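Local atomic coordinates of oligopeptide-binding protein AppA (Bacillus subtilis, PDB entry 1XOC), a protein that serves as the substrate-binding component of an ABC oligopeptide permease, binding tetra- and pentapeptides, though not tripeptides, for uptake into the cell. Residues I29-S37 / F190-I199. Numbering follows the deposited sequence.
Sequences IGEPTLFNS and FKEWKQGQYI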
loop_
_atom_site.group_PDB
_atom_site.type_symbol
_atom_site.label_atom_id
_atom_site.label_comp_id
_atom_site.label_asym_id
_atom_site.label_seq_id
_atom_site.Cartn_x
_atom_site.Cartn_y
_atom_site.Cartn_z
ATOM N N ILE A 29 1.498 -2.595 13.810
ATOM C CA ILE A 29 0.296 -1.928 14.376
ATOM C C ILE A 29 -1.006 -2.267 13.657
ATOM O O ILE A 29 -2.070 -1.806 14.083
ATOM C CB ILE A 29 0.444 -0.395 14.448
ATOM C CG1 ILE A 29 0.523 0.238 13.059
ATOM C CG2 ILE A 29 1.655 -0.044 15.331
ATOM C CD1 ILE A 29 0.384 1.776 13.081
ATOM N N GLY A 30 -0.947 -3.057 12.597
ATOM C CA GLY A 30 -2.151 -3.454 11.848
ATOM C C GLY A 30 -2.213 -4.964 11.628
ATOM O O GLY A 30 -1.230 -5.576 11.261
ATOM N N GLU A 31 -3.374 -5.554 11.885
ATOM C CA GLU A 31 -3.561 -6.983 11.639
ATOM C C GLU A 31 -3.962 -7.251 10.208
ATOM O O GLU A 31 -4.819 -6.546 9.677
ATOM C CB GLU A 31 -4.635 -7.532 12.565
ATOM C CG GLU A 31 -4.717 -9.039 12.595
ATOM C CD GLU A 31 -5.514 -9.539 13.769
ATOM O OE1 GLU A 31 -6.257 -8.742 14.404
ATOM O OE2 GLU A 31 -5.400 -10.748 14.039
ATOM N N PRO A 32 -3.367 -8.289 9.577
ATOM C CA PRO A 32 -3.836 -8.666 8.253
ATOM C C PRO A 32 -5.288 -9.127 8.202
ATOM O O PRO A 32 -5.942 -9.440 9.260
ATOM C CB PRO A 32 -2.913 -9.833 7.865
ATOM C CG PRO A 32 -1.717 -9.684 8.727
ATOM C CD PRO A 32 -2.249 -9.157 10.022
ATOM N N THR A 33 -5.794 -9.213 6.979
ATOM C CA THR A 33 -7.149 -9.674 6.705
ATOM C C THR A 33 -7.139 -11.065 6.065
ATOM O O THR A 33 -7.838 -11.962 6.487
ATOM C CB THR A 33 -7.828 -8.681 5.768
ATOM O OG1 THR A 33 -7.996 -7.443 6.447
ATOM C CG2 THR A 33 -9.236 -9.113 5.420
ATOM N N LEU A 34 -6.328 -11.229 5.031
ATOM C CA LEU A 34 -6.218 -12.510 4.382
ATOM C C LEU A 34 -4.936 -12.568 3.553
ATOM O O LEU A 34 -4.323 -11.559 3.323
ATOM C CB LEU A 34 -7.443 -12.765 3.503
ATOM C CG LEU A 34 -7.568 -12.148 2.109
ATOM C CD1 LEU A 34 -8.740 -12.615 1.329
ATOM C CD2 LEU A 34 -7.477 -10.679 2.064
ATOM N N PHE A 35 -4.560 -13.757 3.105
ATOM C CA PHE A 35 -3.297 -13.951 2.401
ATOM C C PHE A 35 -3.571 -14.463 1.008
ATOM O O PHE A 35 -3.586 -15.644 0.754
ATOM C CB PHE A 35 -2.404 -14.925 3.162
ATOM C CG PHE A 35 -2.404 -14.706 4.644
ATOM C CD1 PHE A 35 -2.758 -15.709 5.502
ATOM C CD2 PHE A 35 -2.066 -13.489 5.165
ATOM C CE1 PHE A 35 -2.755 -15.501 6.846
ATOM C CE2 PHE A 35 -2.075 -13.286 6.506
ATOM C CZ PHE A 35 -2.424 -14.303 7.344
ATOM N N ASN A 36 -3.801 -13.519 0.122
ATOM C CA ASN A 36 -4.125 -13.808 -1.262
ATOM C C ASN A 36 -4.056 -12.519 -2.075
ATOM O O ASN A 36 -4.843 -11.624 -1.905
ATOM C CB ASN A 36 -5.522 -14.421 -1.384
ATOM C CG ASN A 36 -5.801 -14.991 -2.760
ATOM O OD1 ASN A 36 -5.326 -14.442 -3.776
ATOM N ND2 ASN A 36 -6.564 -16.100 -2.823
ATOM N N SER A 37 -3.042 -12.393 -2.929
ATOM C CA SER A 37 -2.805 -11.145 -3.613
ATOM C C SER A 37 -3.948 -10.705 -4.545
ATOM O O SER A 37 -4.037 -9.526 -4.904
ATOM C CB SER A 37 -1.496 -11.222 -4.368
ATOM O OG SER A 37 -1.630 -12.088 -5.453
ATOM N N PHE A 190 3.000 -21.341 6.943
ATOM C CA PHE A 190 2.045 -20.954 7.973
ATOM C C PHE A 190 2.015 -21.943 9.121
ATOM O O PHE A 190 1.876 -23.133 8.899
ATOM C CB PHE A 190 0.649 -20.815 7.334
ATOM C CG PHE A 190 -0.434 -20.400 8.288
ATOM C CD1 PHE A 190 -0.711 -19.058 8.500
ATOM C CD2 PHE A 190 -1.160 -21.354 8.983
ATOM C CE1 PHE A 190 -1.744 -18.682 9.381
ATOM C CE2 PHE A 190 -2.183 -20.988 9.869
ATOM C CZ PHE A 190 -2.462 -19.645 10.065
ATOM N N LYS A 191 2.112 -21.443 10.352
ATOM C CA LYS A 191 1.920 -22.276 11.539
ATOM C C LYS A 191 0.623 -21.957 12.290
ATOM O O LYS A 191 -0.143 -22.857 12.608
ATOM C CB LYS A 191 3.129 -22.145 12.463
ATOM C CG LYS A 191 3.046 -23.045 13.690
ATOM C CD LYS A 191 4.219 -22.857 14.639
ATOM C CE LYS A 191 4.273 -23.988 15.635
ATOM N NZ LYS A 191 2.896 -24.336 16.140
ATOM N N GLU A 192 0.395 -20.692 12.623
ATOM C CA GLU A 192 -0.720 -20.320 13.484
ATOM C C GLU A 192 -1.067 -18.851 13.312
ATOM O O GLU A 192 -0.175 -18.038 13.084
ATOM C CB GLU A 192 -0.327 -20.548 14.927
ATOM C CG GLU A 192 -1.493 -20.315 15.878
ATOM C CD GLU A 192 -1.130 -20.466 17.355
ATOM O OE1 GLU A 192 0.091 -20.564 17.680
ATOM O OE2 GLU A 192 -2.088 -20.492 18.187
ATOM N N TRP A 193 -2.355 -18.538 13.362
ATOM C CA TRP A 193 -2.829 -17.159 13.458
ATOM C C TRP A 193 -3.789 -17.066 14.648
ATOM O O TRP A 193 -4.951 -17.514 14.587
ATOM C CB TRP A 193 -3.486 -16.714 12.152
ATOM C CG TRP A 193 -4.000 -15.302 12.121
ATOM C CD1 TRP A 193 -3.909 -14.342 13.101
ATOM C CD2 TRP A 193 -4.684 -14.696 11.034
ATOM N NE1 TRP A 193 -4.510 -13.166 12.665
ATOM C CE2 TRP A 193 -4.985 -13.359 11.400
ATOM C CE3 TRP A 193 -5.062 -15.146 9.764
ATOM C CZ2 TRP A 193 -5.641 -12.470 10.530
ATOM C CZ3 TRP A 193 -5.724 -14.268 8.915
ATOM C CH2 TRP A 193 -6.031 -12.954 9.315
ATOM N N LYS A 194 -3.258 -16.548 15.749
ATOM C CA LYS A 194 -4.034 -16.290 16.956
ATOM C C LYS A 194 -4.617 -14.895 16.781
ATOM O O LYS A 194 -3.876 -13.891 16.797
ATOM C CB LYS A 194 -3.133 -16.369 18.169
ATOM C CG LYS A 194 -3.919 -16.188 19.460
ATOM C CD LYS A 194 -3.711 -17.261 20.537
ATOM C CE LYS A 194 -5.032 -17.456 21.291
ATOM N NZ LYS A 194 -4.998 -18.374 22.465
ATOM N N GLN A 195 -5.925 -14.859 16.529
ATOM C CA GLN A 195 -6.596 -13.652 16.096
ATOM C C GLN A 195 -6.380 -12.532 17.134
ATOM O O GLN A 195 -6.531 -12.735 18.340
ATOM C CB GLN A 195 -8.088 -13.923 15.836
ATOM C CG GLN A 195 -8.841 -12.742 15.214
ATOM C CD GLN A 195 -8.584 -12.573 13.728
ATOM O OE1 GLN A 195 -8.345 -13.545 13.007
ATOM N NE2 GLN A 195 -8.638 -11.318 13.261
ATOM N N GLY A 196 -5.980 -11.364 16.644
ATOM C CA GLY A 196 -5.719 -10.215 17.480
ATOM C C GLY A 196 -4.380 -10.225 18.207
ATOM O O GLY A 196 -4.088 -9.310 18.983
ATOM N N GLN A 197 -3.549 -11.244 17.981
ATOM C CA GLN A 197 -2.322 -11.377 18.751
ATOM C C GLN A 197 -1.112 -11.561 17.855
ATOM O O GLN A 197 -0.162 -10.796 17.959
ATOM C CB GLN A 197 -2.422 -12.538 19.710
ATOM C CG GLN A 197 -3.494 -12.367 20.730
ATOM C CD GLN A 197 -3.330 -13.317 21.884
ATOM O OE1 GLN A 197 -4.271 -14.009 22.260
ATOM N NE2 GLN A 197 -2.117 -13.389 22.437
ATOM N N TYR A 198 -1.117 -12.613 17.044
ATOM C CA TYR A 198 0.058 -12.886 16.194
ATOM C C TYR A 198 -0.196 -13.892 15.091
ATOM O O TYR A 198 -1.088 -14.693 15.152
ATOM C CB TYR A 198 1.238 -13.405 17.040
ATOM C CG TYR A 198 0.949 -14.722 17.724
ATOM C CD1 TYR A 198 0.514 -14.763 19.030
ATOM C CD2 TYR A 198 1.109 -15.928 17.043
ATOM C CE1 TYR A 198 0.242 -15.970 19.637
ATOM C CE2 TYR A 198 0.847 -17.144 17.659
ATOM C CZ TYR A 198 0.417 -17.151 18.939
ATOM O OH TYR A 198 0.142 -18.370 19.552
ATOM N N ILE A 199 0.670 -13.831 14.093
ATOM C CA ILE A 199 0.774 -14.837 13.047
ATOM C C ILE A 199 2.191 -15.394 13.155
ATOM O O ILE A 199 3.164 -14.632 13.089
ATOM C CB ILE A 199 0.583 -14.218 11.659
ATOM C CG1 ILE A 199 -0.841 -13.655 11.559
ATOM C CG2 ILE A 199 0.868 -15.247 10.574
ATOM C CD1 ILE A 199 -1.076 -12.739 10.436
HETATM O O HOH W 1 -8.694 -9.242 15.413
HETATM O O HOH W 2 -8.067 -9.585 10.622
#
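Glu31 OE2 is gripped by two N-H groups of the hairpin 190-199. The backbone N of Gly196 donates to Glu31 OE2 over 2.7 Å on the syn side, 23° out of the carboxylate plane, and Trp193 NE1, 2.9 Å from the same Glu31 OE2, donates nearly within the indole plane to the anti lone pair. With CG anti to the backbone N (chi1 -168°), the extended Glu31 chain carries its buried carboxylate to the turn. Glu31 OE1 accepts a hydrogen bond from a water that in turn accepts from Gln195 NE2. The turn connects antiparallel strands 188-194 and 198-203, with a classic beta bulge where Gln197 and Tyr198 face Lys194; in this family 5 solute-binding protein, the loop 29-37 leaves strand 23-28, an outer strand of the same sheet, and packs against this hairpin. The indole edge also meets Pro32 O, 3.3 Å from Trp193 CZ2. Phe35 lies obliquely to the indole, planes at 43°, its CZ 3.7 Å from Trp193 CZ3. A leucine in place of Trp193 would probably leave OE2 with one protein donor fewer and open a gap beside Phe35. Ile199 CD1 sits over one indole face, reaches Pro32 CG at 3.6 Å and touches the Phe35 edge.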